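Side-chain contact in vesicular integral-membrane protein VIP36 (Canis lupus familiaris, PDB 2DUR), which acts as a calcium-dependent lectin of the early secretory pathway, binding high-mannose glycans and taking part in the transport and sorting of the glycoproteins that carry them: residues I129-N134 against G174-M179. Numbering follows the deposited sequence.
Sequences ISVMVN and GRLTVM
Val-131 meets both Leu-176 and Val-178 across the interior of the legume-lectin-type beta sandwich, where strand 128-135 of one antiparallel sheet faces strand 175-181 of the other. The two short segments approach to 9.3 Å between axes, with N-to-C directions 156° apart, a separation spanned by side chains rather than backbone bonds. CG1 of Val-131 does most of the touching: it lies 4.0 Å from Leu-176 CD2 and 3.9 Å from Val-178 CG2, so one methyl serves two partners two residues apart on the facing strand. The two encounters differ in direction. Leu-176 and Val-131 point at each other tip to tip: CG of Leu-176 is anti to the backbone N (chi1 177°), and the second torsion leaves CD2 anti to CA, at the far end of the side chain facing Val-131. Leu-176 CD2 is also 4.2 Å from Val-131 CB. Val-178 and Val-131 instead pass alongside each other, pointing in opposite directions, and the Val-178 methyl that meets CG1 is CG2, the branch on the side of its backbone N. The side chains of Ile-111, Leu-167, Val-169 and Ile-192 touch members of this group, so the apolar packing between the sheets continues on neighbouring strands of both. Ile-129, whose side chain is about 7 Å from that of the calcium ligand Asp-114, joins more loosely, as its branch methyl CG2 stays 4.3 Å from CG1 of Val-178.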
loop_
_atom_site.group_PDB
_atom_site.type_symbol
_atom_site.label_atom_id
_atom_site.label_comp_id
_atom_site.label_asym_id
_atom_site.label_seq_id
_atom_site.Cartn_x
_atom_site.Cartn_y
_atom_site.Cartn_z
ATOM N N ILE A 129 2.092 -4.153 -10.133
ATOM C CA ILE A 129 1.493 -3.278 -9.138
ATOM C C ILE A 129 0.064 -3.023 -9.583
ATOM O O ILE A 129 -0.175 -2.618 -10.710
ATOM C CB ILE A 129 2.227 -1.896 -9.061
ATOM C CG1 ILE A 129 3.676 -2.105 -8.588
ATOM C CG2 ILE A 129 1.489 -0.922 -8.140
ATOM C CD1 ILE A 129 4.479 -0.799 -8.525
ATOM N N SER A 130 -0.894 -3.246 -8.695
ATOM C CA SER A 130 -2.297 -3.035 -9.074
ATOM C C SER A 130 -3.079 -2.411 -7.932
ATOM O O SER A 130 -2.604 -2.356 -6.807
ATOM C CB SER A 130 -2.934 -4.349 -9.547
ATOM O OG SER A 130 -3.004 -5.300 -8.494
ATOM N N VAL A 131 -4.261 -1.881 -8.236
ATOM C CA VAL A 131 -5.116 -1.342 -7.189
ATOM C C VAL A 131 -6.443 -2.127 -7.154
ATOM O O VAL A 131 -6.892 -2.634 -8.177
ATOM C CB VAL A 131 -5.391 0.162 -7.368
ATOM C CG1 VAL A 131 -4.123 0.965 -7.040
ATOM C CG2 VAL A 131 -5.908 0.469 -8.803
ATOM N N MET A 132 -7.051 -2.158 -5.982
ATOM C CA MET A 132 -8.330 -2.829 -5.758
ATOM C C MET A 132 -9.133 -1.975 -4.789
ATOM O O MET A 132 -8.587 -1.475 -3.812
ATOM C CB MET A 132 -8.084 -4.241 -5.196
ATOM C CG MET A 132 -9.380 -4.981 -4.825
ATOM S SD MET A 132 -8.889 -6.658 -4.354
ATOM C CE MET A 132 -10.492 -7.284 -3.835
ATOM N N VAL A 133 -10.416 -1.794 -5.082
ATOM C CA VAL A 133 -11.321 -1.065 -4.185
ATOM C C VAL A 133 -12.409 -2.038 -3.773
ATOM O O VAL A 133 -12.947 -2.739 -4.620
ATOM C CB VAL A 133 -11.926 0.156 -4.880
ATOM C CG1 VAL A 133 -13.055 0.780 -4.057
ATOM C CG2 VAL A 133 -10.803 1.179 -5.138
ATOM N N ASN A 134 -12.705 -2.061 -2.477
ATOM C CA ASN A 134 -13.579 -3.122 -1.921
ATOM C C ASN A 134 -14.525 -2.555 -0.902
ATOM O O ASN A 134 -14.163 -1.633 -0.155
ATOM C CB ASN A 134 -12.659 -4.165 -1.260
ATOM C CG ASN A 134 -13.285 -5.566 -1.151
ATOM O OD1 ASN A 134 -14.490 -5.746 -1.329
ATOM N ND2 ASN A 134 -12.446 -6.551 -0.857
ATOM N N GLY A 174 -11.580 12.040 -6.441
ATOM C CA GLY A 174 -11.909 10.826 -7.175
ATOM C C GLY A 174 -10.828 10.278 -8.063
ATOM O O GLY A 174 -10.987 9.207 -8.637
ATOM N N ARG A 175 -9.720 11.026 -8.210
ATOM C CA ARG A 175 -8.621 10.597 -9.035
ATOM C C ARG A 175 -7.600 9.877 -8.169
ATOM O O ARG A 175 -7.125 10.422 -7.176
ATOM C CB ARG A 175 -7.974 11.795 -9.772
ATOM C CG ARG A 175 -6.894 11.416 -10.758
ATOM C CD ARG A 175 -6.264 12.702 -11.306
ATOM N NE ARG A 175 -5.167 12.406 -12.229
ATOM C CZ ARG A 175 -4.477 13.360 -12.886
ATOM N NH1 ARG A 175 -4.767 14.651 -12.699
ATOM N NH2 ARG A 175 -3.488 13.026 -13.701
ATOM N N LEU A 176 -7.277 8.660 -8.580
ATOM C CA LEU A 176 -6.302 7.820 -7.880
ATOM C C LEU A 176 -5.117 7.621 -8.806
ATOM O O LEU A 176 -5.249 7.069 -9.898
ATOM C CB LEU A 176 -6.945 6.463 -7.533
ATOM C CG LEU A 176 -5.998 5.459 -6.845
ATOM C CD1 LEU A 176 -5.504 5.978 -5.506
ATOM C CD2 LEU A 176 -6.675 4.089 -6.693
ATOM N N THR A 177 -3.946 8.073 -8.371
ATOM C CA THR A 177 -2.748 7.981 -9.208
ATOM C C THR A 177 -1.675 7.232 -8.430
ATOM O O THR A 177 -1.415 7.527 -7.261
ATOM C CB THR A 177 -2.214 9.403 -9.610
ATOM O OG1 THR A 177 -3.291 10.207 -10.113
ATOM C CG2 THR A 177 -1.121 9.293 -10.633
ATOM N N VAL A 178 -1.065 6.261 -9.084
ATOM C CA VAL A 178 0.080 5.560 -8.501
ATOM C C VAL A 178 1.261 5.766 -9.430
ATOM O O VAL A 178 1.148 5.514 -10.634
ATOM C CB VAL A 178 -0.209 4.035 -8.355
ATOM C CG1 VAL A 178 0.975 3.332 -7.708
ATOM C CG2 VAL A 178 -1.488 3.818 -7.545
ATOM N N MET A 179 2.379 6.245 -8.875
ATOM C CA MET A 179 3.603 6.490 -9.644
ATOM C C MET A 179 4.774 5.768 -8.987
ATOM O O MET A 179 4.727 5.474 -7.803
ATOM C CB MET A 179 3.878 7.991 -9.720
ATOM C CG MET A 179 2.685 8.760 -10.239
ATOM S SD MET A 179 2.921 10.546 -10.278
ATOM C CE MET A 179 2.905 10.936 -8.525
#